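Non-ribosomal peptide synthetase (Streptomyces halstedii, PDB 3WV4) belongs to the ANL superfamily of AMP-binding enzymes, with the fold of the adenylation domains of non-ribosomal peptide synthetases. Local coordinates at residues Phe132-Ala141 against Tyr200-Pro208; Val190-Ile199 against Ala210-Ile218. All coordinates share one frame; numbering follows the deposited sequence.

Contact 1. Residues Phe132-Ala141 against Tyr200-Pro208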
ATOM      1  N   PHE A 132     -19.394 -10.085 -12.806  1.00 67.06           N
ATOM      2  CA  PHE A 132     -20.354  -9.861 -11.711  1.00 60.45           C
ATOM      3  C   PHE A 132     -19.630  -9.364 -10.429  1.00 57.99           C
ATOM      4  O   PHE A 132     -20.230  -8.736  -9.550  1.00 56.20           O
ATOM      5  CB  PHE A 132     -21.140 -11.104 -11.366  1.00 58.60           C
ATOM      6  CG  PHE A 132     -20.464 -11.967 -10.354  1.00 51.68           C
ATOM      7  CD1 PHE A 132     -20.942 -12.007  -9.059  1.00 51.01           C
ATOM      8  CD2 PHE A 132     -19.347 -12.715 -10.699  1.00 47.36           C
ATOM      9  CE1 PHE A 132     -20.337 -12.802  -8.125  1.00 50.19           C
ATOM     10  CE2 PHE A 132     -18.750 -13.535  -9.780  1.00 49.42           C
ATOM     11  CZ  PHE A 132     -19.229 -13.567  -8.488  1.00 48.76           C
ATOM     12  N   HIS A 133     -18.358  -9.705 -10.321  1.00 52.02           N
ATOM     13  CA  HIS A 133     -17.561  -9.291  -9.184  1.00 52.07           C
ATOM     14  C   HIS A 133     -17.352  -7.769  -9.261  1.00 53.80           C
ATOM     15  O   HIS A 133     -17.564  -7.031  -8.261  1.00 51.62           O
ATOM     16  CB  HIS A 133     -16.249 -10.071  -9.194  1.00 48.39           C
ATOM     17  CG  HIS A 133     -15.458  -9.900  -7.954  1.00 44.30           C
ATOM     18  ND1 HIS A 133     -14.165 -10.335  -7.842  1.00 43.52           N
ATOM     19  CD2 HIS A 133     -15.769  -9.315  -6.778  1.00 45.12           C
ATOM     20  CE1 HIS A 133     -13.704 -10.029  -6.640  1.00 44.40           C
ATOM     21  NE2 HIS A 133     -14.656  -9.400  -5.978  1.00 46.23           N
ATOM     22  N   LEU A 134     -16.990  -7.309 -10.464  1.00 54.80           N
ATOM     23  CA  LEU A 134     -16.911  -5.871 -10.776  1.00 51.48           C
ATOM     24  C   LEU A 134     -18.203  -5.140 -10.478  1.00 51.69           C
ATOM     25  O   LEU A 134     -18.196  -4.146  -9.763  1.00 48.34           O
ATOM     26  CB  LEU A 134     -16.514  -5.666 -12.238  1.00 55.21           C
ATOM     27  CG  LEU A 134     -15.013  -5.949 -12.380  1.00 57.64           C
ATOM     28  CD1 LEU A 134     -14.621  -6.256 -13.820  1.00 61.39           C
ATOM     29  CD2 LEU A 134     -14.213  -4.762 -11.859  1.00 56.85           C
ATOM     30  N   ARG A 135     -19.330  -5.659 -10.965  1.00 52.91           N
ATOM     31  CA  ARG A 135     -20.591  -4.968 -10.722  1.00 53.95           C
ATOM     32  C   ARG A 135     -20.859  -4.783  -9.238  1.00 48.56           C
ATOM     33  O   ARG A 135     -21.328  -3.730  -8.841  1.00 50.67           O
ATOM     34  CB  ARG A 135     -21.824  -5.621 -11.423  1.00 60.88           C
ATOM     35  CG  ARG A 135     -22.289  -6.950 -10.893  1.00 66.73           C
ATOM     36  CD  ARG A 135     -23.692  -7.290 -11.445  1.00 74.05           C
ATOM     37  NE  ARG A 135     -23.925  -6.632 -12.736  1.00 72.15           N
ATOM     38  CZ  ARG A 135     -23.685  -7.179 -13.928  1.00 67.65           C
ATOM     39  NH1 ARG A 135     -23.210  -8.423 -14.040  1.00 61.45           N
ATOM     40  NH2 ARG A 135     -23.962  -6.478 -15.019  1.00 68.09           N
ATOM     41  N   SER A 136     -20.631  -5.820  -8.437  1.00 47.50           N
ATOM     42  CA  SER A 136     -20.895  -5.782  -6.987  1.00 48.92           C
ATOM     43  C   SER A 136     -19.998  -4.748  -6.284  1.00 44.71           C
ATOM     44  O   SER A 136     -20.463  -3.925  -5.501  1.00 44.37           O
ATOM     45  CB  SER A 136     -20.651  -7.181  -6.389  1.00 50.65           C
ATOM     46  OG  SER A 136     -20.684  -7.143  -4.980  1.00 55.08           O
ATOM     47  N   VAL A 137     -18.713  -4.802  -6.595  1.00 43.46           N
ATOM     48  CA  VAL A 137     -17.712  -3.955  -5.932  1.00 41.48           C
ATOM     49  C   VAL A 137     -17.939  -2.495  -6.345  1.00 42.71           C
ATOM     50  O   VAL A 137     -18.025  -1.603  -5.491  1.00 43.79           O
ATOM     51  CB  VAL A 137     -16.282  -4.449  -6.253  1.00 39.58           C
ATOM     52  CG1 VAL A 137     -15.226  -3.450  -5.799  1.00 38.83           C
ATOM     53  CG2 VAL A 137     -16.034  -5.781  -5.561  1.00 40.94           C
ATOM     54  N   ILE A 138     -18.144  -2.270  -7.639  1.00 42.72           N
ATOM     55  CA  ILE A 138     -18.370  -0.927  -8.135  1.00 40.73           C
ATOM     56  C   ILE A 138     -19.606  -0.302  -7.531  1.00 42.68           C
ATOM     57  O   ILE A 138     -19.555   0.829  -7.054  1.00 43.35           O
ATOM     58  CB  ILE A 138     -18.433  -0.909  -9.667  1.00 42.74           C
ATOM     59  CG1 ILE A 138     -17.041  -1.264 -10.186  1.00 40.15           C
ATOM     60  CG2 ILE A 138     -18.930   0.438 -10.194  1.00 42.67           C
ATOM     61  CD1 ILE A 138     -16.886  -1.217 -11.678  1.00 43.59           C
ATOM     62  N   ALA A 139     -20.716  -1.049  -7.506  1.00 43.72           N
ATOM     63  CA  ALA A 139     -21.940  -0.577  -6.849  1.00 43.28           C
ATOM     64  C   ALA A 139     -21.719  -0.397  -5.349  1.00 43.40           C
ATOM     65  O   ALA A 139     -22.235   0.538  -4.760  1.00 46.62           O
ATOM     66  CB  ALA A 139     -23.118  -1.550  -7.083  1.00 44.45           C
ATOM     67  N   ASP A 140     -20.988  -1.276  -4.700  1.00 43.35           N
ATOM     68  CA  ASP A 140     -20.726  -1.017  -3.268  1.00 46.38           C
ATOM     69  C   ASP A 140     -19.917   0.313  -3.103  1.00 45.77           C
ATOM     70  O   ASP A 140     -20.226   1.132  -2.239  1.00 43.39           O
ATOM     71  CB  ASP A 140     -19.983  -2.163  -2.623  1.00 48.05           C
ATOM     72  CG  ASP A 140     -19.868  -1.993  -1.108  1.00 52.14           C
ATOM     73  OD1 ASP A 140     -20.905  -2.183  -0.472  1.00 48.28           O
ATOM     74  OD2 ASP A 140     -18.760  -1.655  -0.578  1.00 47.67           O
ATOM     75  N   ALA A 141     -18.948   0.558  -3.996  1.00 44.11           N
ATOM     76  CA  ALA A 141     -18.111   1.776  -3.917  1.00 41.27           C
ATOM     77  C   ALA A 141     -18.891   2.985  -4.257  1.00 43.03           C
ATOM     78  O   ALA A 141     -18.594   4.119  -3.779  1.00 42.94           O
ATOM     79  CB  ALA A 141     -16.940   1.669  -4.865  1.00 39.02           C
ATOM     80  N   TYR A 200     -10.711  -2.873  -1.127  1.00 30.28           N
ATOM     81  CA  TYR A 200     -11.624  -4.010  -1.104  1.00 31.24           C
ATOM     82  C   TYR A 200     -10.859  -5.254  -0.724  1.00 31.88           C
ATOM     83  O   TYR A 200      -9.927  -5.614  -1.401  1.00 34.38           O
ATOM     84  CB  TYR A 200     -12.372  -4.124  -2.451  1.00 32.05           C
ATOM     85  CG  TYR A 200     -13.584  -3.245  -2.427  1.00 33.62           C
ATOM     86  CD1 TYR A 200     -14.779  -3.707  -1.902  1.00 36.72           C
ATOM     87  CD2 TYR A 200     -13.535  -1.917  -2.851  1.00 33.66           C
ATOM     88  CE1 TYR A 200     -15.905  -2.883  -1.849  1.00 37.71           C
ATOM     89  CE2 TYR A 200     -14.641  -1.098  -2.783  1.00 36.18           C
ATOM     90  CZ  TYR A 200     -15.838  -1.593  -2.298  1.00 37.34           C
ATOM     91  OH  TYR A 200     -16.942  -0.789  -2.192  1.00 43.26           O
ATOM     92  N   THR A 201     -11.235  -5.894   0.372  1.00 35.40           N
ATOM     93  CA  THR A 201     -10.629  -7.188   0.812  1.00 38.16           C
ATOM     94  C   THR A 201     -11.482  -8.457   0.452  1.00 38.60           C
ATOM     95  O   THR A 201     -11.002  -9.580   0.460  1.00 35.87           O
ATOM     96  CB  THR A 201     -10.481  -7.185   2.343  1.00 37.79           C
ATOM     97  OG1 THR A 201     -11.770  -6.938   2.931  1.00 39.11           O
ATOM     98  CG2 THR A 201      -9.533  -6.073   2.758  1.00 39.21           C
ATOM     99  N   SER A 202     -12.729  -8.264   0.075  1.00 42.83           N
ATOM    100  CA  SER A 202     -13.605  -9.410  -0.244  1.00 43.61           C
ATOM    101  C   SER A 202     -13.316 -10.076  -1.603  1.00 43.26           C
ATOM    102  O   SER A 202     -13.119  -9.443  -2.612  1.00 40.89           O
ATOM    103  CB  SER A 202     -15.019  -8.928  -0.232  1.00 42.30           C
ATOM    104  OG  SER A 202     -15.136  -7.733  -0.950  1.00 42.21           O
ATOM    105  N   GLY A 203     -13.313 -11.394  -1.604  1.00 44.78           N
ATOM    106  CA  GLY A 203     -13.139 -12.162  -2.830  1.00 41.58           C
ATOM    107  C   GLY A 203     -14.455 -12.297  -3.606  1.00 41.86           C
ATOM    108  O   GLY A 203     -15.535 -11.803  -3.198  1.00 37.60           O
ATOM    109  N   SER A 204     -14.309 -12.957  -4.745  1.00 43.23           N
ATOM    110  CA  SER A 204     -15.393 -13.286  -5.672  1.00 45.97           C
ATOM    111  C   SER A 204     -16.672 -13.798  -5.014  1.00 45.05           C
ATOM    112  O   SER A 204     -17.779 -13.373  -5.382  1.00 41.67           O
ATOM    113  CB  SER A 204     -14.870 -14.393  -6.548  1.00 43.85           C
ATOM    114  OG  SER A 204     -15.277 -14.089  -7.796  1.00 47.21           O
ATOM    115  N   THR A 205     -16.469 -14.703  -4.046  1.00 41.62           N
ATOM    116  CA  THR A 205     -17.506 -15.436  -3.366  1.00 47.02           C
ATOM    117  C   THR A 205     -18.010 -14.787  -2.086  1.00 46.93           C
ATOM    118  O   THR A 205     -18.656 -15.464  -1.271  1.00 46.47           O
ATOM    119  CB  THR A 205     -16.976 -16.813  -2.933  1.00 46.80           C
ATOM    120  OG1 THR A 205     -15.908 -16.594  -2.001  1.00 51.68           O
ATOM    121  CG2 THR A 205     -16.457 -17.574  -4.169  1.00 45.80           C
ATOM    122  N   ALA A 206     -17.733 -13.502  -1.909  1.00 44.38           N
ATOM    123  CA  ALA A 206     -18.071 -12.815  -0.678  1.00 44.11           C
ATOM    124  C   ALA A 206     -18.876 -11.557  -0.990  1.00 44.35           C
ATOM    125  O   ALA A 206     -18.768 -10.994  -2.092  1.00 47.34           O
ATOM    126  CB  ALA A 206     -16.787 -12.433   0.051  1.00 44.55           C
ATOM    127  N   ALA A 207     -19.679 -11.120  -0.017  1.00 41.02           N
ATOM    128  CA  ALA A 207     -20.293  -9.833  -0.064  1.00 42.69           C
ATOM    129  C   ALA A 207     -19.164  -8.760  -0.136  1.00 44.58           C
ATOM    130  O   ALA A 207     -18.120  -8.943   0.500  1.00 41.41           O
ATOM    131  CB  ALA A 207     -21.146  -9.615   1.165  1.00 42.77           C
ATOM    132  N   PRO A 208     -19.390  -7.671  -0.892  1.00 44.02           N
ATOM    133  CA  PRO A 208     -18.373  -6.664  -1.040  1.00 43.55           C
ATOM    134  C   PRO A 208     -18.027  -5.996   0.307  1.00 45.11           C
ATOM    135  O   PRO A 208     -18.897  -5.747   1.135  1.00 42.91           O
ATOM    136  CB  PRO A 208     -18.979  -5.669  -2.003  1.00 44.68           C
ATOM    137  CG  PRO A 208     -20.459  -5.902  -1.990  1.00 46.56           C
ATOM    138  CD  PRO A 208     -20.670  -7.304  -1.539  1.00 46.85           C
TER
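The loop Tyr200-Pro208, which carries most of the Ser/Thr/Gly-rich A3 core motif of the ANL superfamily, runs along helix 131-141, from Phe132 and His133 facing Ser204 to Asp140 facing Tyr200. The one hydrogen bond between the two segments is at the Tyr200 end. Tyr200 OH donates to Asp140 OD2 at 2.6 Å, on the lone pair of OD2 that points away from OD1; carboxylate and ring planes are 82° apart. Asp140 extends to this bond with CG anti to the backbone N (chi1 -172°). The same hydroxyl lies 3.0 Å from Ala141 N, but the angle is poor and that N-H is already spent on Val137 O within the helix. Val137 CG1 rests over the middle of the Tyr200 ring, 3.6 Å from its centroid and 8° off the normal, a CH-pi contact. Val123 and Trp402 also touch the Tyr200 side chain, so the tyrosine is held by packing as well as by its phenol.

Between the two ends Pro208 lies across Ser136 and Asp140, residues one helical turn apart: its CG is 3.2 Å from Ser136 OG, and its CB is 3.7 Å from Asp140 CB. At the other end Ser204 CA sits squarely over the His133 ring, 3.8 Å from the centroid, while Ser202 O approaches the ring edge near its plane. Phe132 CZ adds a contact with Ser204 O at 3.4 Å. Ser204 is the second residue of a type I turn from Gly203 to Ala206, closed by Ala206 N donating to Gly203 O. Backbone bonds between Thr201 and Lys209 draw the ends of the loop together. The loop thus takes a defined course against the helix, as in the signature loop, often termed P-loop-like, of ANL enzymes.

Contact 2. Residues Val190-Ile199 against Ala210-Ile218; sequences VSPEDLAVLI and AVACPHQQI
The His215 imidazole is sandwiched between two methyl groups: Ala196 CB lies 3.8 Å from the ring centroid on one face and Val190 CG1 4.0 Å from it on the other, both displaced toward the rim. A water in the ring plane is 2.9 Å from His215 NE2 and donates to Leu195 O, while ND1 bonds to Val47 N; both ring nitrogens therefore have partners. With CG anti to the carbonyl carbon (chi1 -78°), the ring turns its CD2 edge to Asp194 O, which also accepts from His215 N at 2.9 Å in a nearly straight bond (N-H...O 164°).

Next to the imidazole, strands 195-199 and 210-214 form an antiparallel beta hairpin. A classic beta bulge interrupts it: Ala196 N and Val197 N both donate to Cys213 O, at 2.8 and 3.2 Å, and the bulge turns Ala196 CB toward His215. Cys213 N returns a bond to Val197 O, and beyond the bulge regular pairing runs through Leu198-Ala212 (non-hydrogen-bonded) to Ile199-Val211 (hydrogen-bonded). Ile218 CD1, on the first turn of helix 215-229, packs against Val197 CG2 at 3.7 Å.

Further out, Leu198 packs on Ala210 and Ala212. Across the type I turn Ser191-Asp194, Asp194 OD2 accepts from Ser191 N and forms a salt bridge to Arg94, and Ser191 OG accepts from Glu193 N in an ST turn. Just after it, Leu195 CD2 touches Ala212 CB and Pro214 CG.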
ATOM      1  N   VAL A 190      -9.020  19.738   2.495  1.00 44.33           N
ATOM      2  CA  VAL A 190      -9.138  18.298   2.764  1.00 43.77           C
ATOM      3  C   VAL A 190      -8.798  18.065   4.218  1.00 43.78           C
ATOM      4  O   VAL A 190      -7.787  18.575   4.704  1.00 42.92           O
ATOM      5  CB  VAL A 190      -8.153  17.503   1.908  1.00 42.64           C
ATOM      6  CG1 VAL A 190      -8.242  16.004   2.228  1.00 44.80           C
ATOM      7  CG2 VAL A 190      -8.403  17.789   0.437  1.00 42.51           C
ATOM      8  N   SER A 191      -9.634  17.325   4.920  1.00 43.45           N
ATOM      9  CA  SER A 191      -9.394  17.096   6.355  1.00 44.99           C
ATOM     10  C   SER A 191      -8.572  15.842   6.514  1.00 43.03           C
ATOM     11  O   SER A 191      -8.730  14.911   5.731  1.00 41.54           O
ATOM     12  CB  SER A 191     -10.715  16.928   7.108  1.00 44.89           C
ATOM     13  OG  SER A 191     -10.470  16.401   8.393  1.00 49.11           O
ATOM     14  N   PRO A 192      -7.697  15.799   7.532  1.00 43.58           N
ATOM     15  CA  PRO A 192      -6.990  14.566   7.838  1.00 40.82           C
ATOM     16  C   PRO A 192      -7.917  13.401   8.101  1.00 41.12           C
ATOM     17  O   PRO A 192      -7.484  12.239   7.990  1.00 35.76           O
ATOM     18  CB  PRO A 192      -6.241  14.917   9.101  1.00 41.55           C
ATOM     19  CG  PRO A 192      -5.894  16.371   8.875  1.00 43.63           C
ATOM     20  CD  PRO A 192      -7.114  16.951   8.243  1.00 42.47           C
ATOM     21  N   GLU A 193      -9.175  13.699   8.459  1.00 42.31           N
ATOM     22  CA  GLU A 193     -10.153  12.650   8.731  1.00 40.78           C
ATOM     23  C   GLU A 193     -10.879  12.217   7.501  1.00 38.44           C
ATOM     24  O   GLU A 193     -11.619  11.275   7.545  1.00 38.19           O
ATOM     25  CB  GLU A 193     -11.158  13.135   9.763  1.00 45.20           C
ATOM     26  CG  GLU A 193     -10.539  13.322  11.148  1.00 48.41           C
ATOM     27  CD  GLU A 193     -11.430  14.101  12.112  1.00 51.99           C
ATOM     28  OE1 GLU A 193     -12.472  13.572  12.524  1.00 54.83           O
ATOM     29  OE2 GLU A 193     -11.080  15.249  12.442  1.00 53.12           O
ATOM     30  N   ASP A 194     -10.696  12.916   6.390  1.00 40.00           N
ATOM     31  CA  ASP A 194     -11.341  12.507   5.133  1.00 39.64           C
ATOM     32  C   ASP A 194     -10.793  11.189   4.643  1.00 38.71           C
ATOM     33  O   ASP A 194      -9.595  10.901   4.740  1.00 38.83           O
ATOM     34  CB  ASP A 194     -11.108  13.533   4.031  1.00 42.79           C
ATOM     35  CG  ASP A 194     -11.944  14.797   4.211  1.00 45.26           C
ATOM     36  OD1 ASP A 194     -12.913  14.802   4.980  1.00 46.29           O
ATOM     37  OD2 ASP A 194     -11.619  15.798   3.554  1.00 46.35           O
ATOM     38  N   LEU A 195     -11.694  10.386   4.110  1.00 40.41           N
ATOM     39  CA  LEU A 195     -11.340   9.167   3.416  1.00 39.46           C
ATOM     40  C   LEU A 195     -10.455   9.439   2.219  1.00 36.21           C
ATOM     41  O   LEU A 195     -10.730  10.337   1.436  1.00 38.87           O
ATOM     42  CB  LEU A 195     -12.595   8.444   2.950  1.00 39.56           C
ATOM     43  CG  LEU A 195     -13.520   7.959   4.063  1.00 40.50           C
ATOM     44  CD1 LEU A 195     -14.545   7.014   3.443  1.00 42.97           C
ATOM     45  CD2 LEU A 195     -12.705   7.242   5.130  1.00 42.08           C
ATOM     46  N   ALA A 196      -9.391   8.655   2.097  1.00 34.18           N
ATOM     47  CA  ALA A 196      -8.478   8.740   0.963  1.00 32.63           C
ATOM     48  C   ALA A 196      -8.536   7.495   0.086  1.00 32.39           C
ATOM     49  O   ALA A 196      -8.440   7.581  -1.161  1.00 32.09           O
ATOM     50  CB  ALA A 196      -7.060   8.935   1.481  1.00 33.57           C
ATOM     51  N   VAL A 197      -8.668   6.320   0.707  1.00 30.72           N
ATOM     52  CA  VAL A 197      -8.683   5.062  -0.040  1.00 28.52           C
ATOM     53  C   VAL A 197      -9.721   4.107   0.488  1.00 31.07           C
ATOM     54  O   VAL A 197      -9.978   4.079   1.710  1.00 30.22           O
ATOM     55  CB  VAL A 197      -7.301   4.375   0.070  1.00 29.70           C
ATOM     56  CG1 VAL A 197      -7.158   3.137  -0.765  1.00 30.73           C
ATOM     57  CG2 VAL A 197      -6.139   5.307  -0.265  1.00 27.93           C
ATOM     58  N   LEU A 198     -10.362   3.351  -0.427  1.00 29.75           N
ATOM     59  CA  LEU A 198     -11.129   2.160  -0.067  1.00 33.73           C
ATOM     60  C   LEU A 198     -10.396   0.971  -0.567  1.00 31.05           C
ATOM     61  O   LEU A 198     -10.089   0.871  -1.752  1.00 31.64           O
ATOM     62  CB  LEU A 198     -12.544   2.117  -0.703  1.00 35.62           C
ATOM     63  CG  LEU A 198     -13.528   3.254  -0.400  1.00 38.08           C
ATOM     64  CD1 LEU A 198     -14.917   2.885  -0.906  1.00 41.84           C
ATOM     65  CD2 LEU A 198     -13.590   3.601   1.097  1.00 38.69           C
ATOM     66  N   ILE A 199     -10.110   0.054   0.321  1.00 29.93           N
ATOM     67  CA  ILE A 199      -9.388  -1.137  -0.084  1.00 29.62           C
ATOM     68  C   ILE A 199     -10.313  -2.308   0.015  1.00 29.76           C
ATOM     69  O   ILE A 199     -10.644  -2.730   1.132  1.00 28.87           O
ATOM     70  CB  ILE A 199      -8.220  -1.427   0.837  1.00 31.11           C
ATOM     71  CG1 ILE A 199      -7.174  -0.324   0.783  1.00 35.52           C
ATOM     72  CG2 ILE A 199      -7.589  -2.770   0.483  1.00 31.91           C
ATOM     73  CD1 ILE A 199      -6.391  -0.314  -0.526  1.00 38.97           C
ATOM     74  N   ALA A 210     -14.879  -3.321   1.966  1.00 36.19           N
ATOM     75  CA  ALA A 210     -13.713  -2.521   1.805  1.00 36.17           C
ATOM     76  C   ALA A 210     -13.368  -1.882   3.121  1.00 36.13           C
ATOM     77  O   ALA A 210     -14.254  -1.404   3.834  1.00 37.42           O
ATOM     78  CB  ALA A 210     -13.961  -1.429   0.778  1.00 35.29           C
ATOM     79  N   VAL A 211     -12.088  -1.836   3.431  1.00 33.21           N
ATOM     80  CA  VAL A 211     -11.640  -0.999   4.536  1.00 34.07           C
ATOM     81  C   VAL A 211     -11.570   0.464   4.106  1.00 32.09           C
ATOM     82  O   VAL A 211     -11.048   0.767   3.053  1.00 31.86           O
ATOM     83  CB  VAL A 211     -10.282  -1.460   5.021  1.00 34.72           C
ATOM     84  CG1 VAL A 211      -9.816  -0.626   6.212  1.00 32.64           C
ATOM     85  CG2 VAL A 211     -10.367  -2.943   5.381  1.00 34.99           C
ATOM     86  N   ALA A 212     -12.132   1.338   4.925  1.00 31.97           N
ATOM     87  CA  ALA A 212     -12.175   2.749   4.668  1.00 32.83           C
ATOM     88  C   ALA A 212     -11.039   3.392   5.351  1.00 33.79           C
ATOM     89  O   ALA A 212     -10.955   3.387   6.587  1.00 32.95           O
ATOM     90  CB  ALA A 212     -13.475   3.367   5.171  1.00 35.11           C
ATOM     91  N   CYS A 213     -10.184   4.030   4.554  1.00 32.66           N
ATOM     92  CA  CYS A 213      -8.930   4.507   5.070  1.00 30.24           C
ATOM     93  C   CYS A 213      -8.839   5.986   4.973  1.00 29.87           C
ATOM     94  O   CYS A 213      -8.712   6.531   3.850  1.00 29.43           O
ATOM     95  CB  CYS A 213      -7.763   3.875   4.293  1.00 29.25           C
ATOM     96  SG  CYS A 213      -7.709   2.075   4.325  1.00 30.91           S
ATOM     97  N   PRO A 214      -8.836   6.665   6.120  1.00 29.04           N
ATOM     98  CA  PRO A 214      -8.652   8.089   6.095  1.00 29.22           C
ATOM     99  C   PRO A 214      -7.224   8.495   5.875  1.00 28.89           C
ATOM    100  O   PRO A 214      -6.321   7.754   6.170  1.00 28.92           O
ATOM    101  CB  PRO A 214      -9.107   8.536   7.503  1.00 30.56           C
ATOM    102  CG  PRO A 214      -9.915   7.387   8.018  1.00 30.47           C
ATOM    103  CD  PRO A 214      -9.180   6.203   7.464  1.00 30.49           C
ATOM    104  N   HIS A 215      -7.026   9.722   5.444  1.00 30.86           N
ATOM    105  CA  HIS A 215      -5.670  10.307   5.296  1.00 31.46           C
ATOM    106  C   HIS A 215      -4.735  10.112   6.457  1.00 30.09           C
ATOM    107  O   HIS A 215      -3.590   9.666   6.280  1.00 29.35           O
ATOM    108  CB  HIS A 215      -5.782  11.826   5.065  1.00 31.11           C
ATOM    109  CG  HIS A 215      -6.170  12.181   3.666  1.00 34.69           C
ATOM    110  ND1 HIS A 215      -5.253  12.630   2.736  1.00 33.17           N
ATOM    111  CD2 HIS A 215      -7.364  12.128   3.022  1.00 35.04           C
ATOM    112  CE1 HIS A 215      -5.872  12.852   1.586  1.00 34.49           C
ATOM    113  NE2 HIS A 215      -7.148  12.546   1.730  1.00 32.71           N
ATOM    114  N   GLN A 216      -5.167  10.447   7.657  1.00 31.92           N
ATOM    115  CA  GLN A 216      -4.186  10.464   8.753  1.00 32.44           C
ATOM    116  C   GLN A 216      -3.661   9.102   9.102  1.00 30.67           C
ATOM    117  O   GLN A 216      -2.509   8.968   9.468  1.00 32.72           O
ATOM    118  CB  GLN A 216      -4.732  10.934  10.104  1.00 36.93           C
ATOM    119  CG  GLN A 216      -6.094  11.487  10.199  1.00 39.52           C
ATOM    120  CD  GLN A 216      -6.438  11.905  11.629  1.00 39.19           C
ATOM    121  OE1 GLN A 216      -7.545  11.658  12.097  1.00 38.60           O
ATOM    122  NE2 GLN A 216      -5.497  12.515  12.307  1.00 34.14           N
ATOM    123  N   GLN A 217      -4.551   8.110   9.151  1.00 31.53           N
ATOM    124  CA  GLN A 217      -4.150   6.753   9.484  1.00 31.23           C
ATOM    125  C   GLN A 217      -3.087   6.283   8.465  1.00 28.72           C
ATOM    126  O   GLN A 217      -2.112   5.621   8.820  1.00 28.42           O
ATOM    127  CB  GLN A 217      -5.335   5.796   9.434  1.00 33.66           C
ATOM    128  CG  GLN A 217      -6.186   5.741  10.678  1.00 37.99           C
ATOM    129  CD  GLN A 217      -7.325   6.738  10.657  1.00 41.41           C
ATOM    130  OE1 GLN A 217      -7.179   7.857  10.190  1.00 42.86           O
ATOM    131  NE2 GLN A 217      -8.468   6.323  11.137  1.00 48.25           N
ATOM    132  N   ILE A 218      -3.302   6.628   7.203  1.00 27.68           N
ATOM    133  CA  ILE A 218      -2.455   6.157   6.119  1.00 26.14           C
ATOM    134  C   ILE A 218      -1.078   6.736   6.304  1.00 25.92           C
ATOM    135  O   ILE A 218      -0.105   6.021   6.328  1.00 26.49           O
ATOM    136  CB  ILE A 218      -3.021   6.521   4.711  1.00 26.09           C
ATOM    137  CG1 ILE A 218      -4.291   5.687   4.378  1.00 27.40           C
ATOM    138  CG2 ILE A 218      -2.015   6.200   3.610  1.00 25.86           C
ATOM    139  CD1 ILE A 218      -4.995   6.171   3.100  1.00 27.30           C
TER
HETATM  140  O   HOH W   1      -9.221  11.986  -0.238  1.00 33.30           O

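Overall arrangement
The segments of the two contacts alternate along the chain, and they share one hairpin: contact 2 holds its paired strands together with the turn before them and the helix start after them, and contact 1 is the loop joining the strands, laid against helix 131-141. Their centres are 19 Å apart, yet they meet where the strands open into the loop. There Tyr200 CE1 packs on Ala210 CB at 3.6 Å and Thr201 CG2 on Val211 CG2 at 4.2 Å. Two outside elements also bridge them. Trp402 bonds to Asp140 O and to the backbone of Ala210, and touches Tyr200, Leu195 and Leu198. In strand 121-124 Val123 touches Ala141, Tyr200 and Leu198, and Phe122 bonds through its backbone to Ala196 and Leu198.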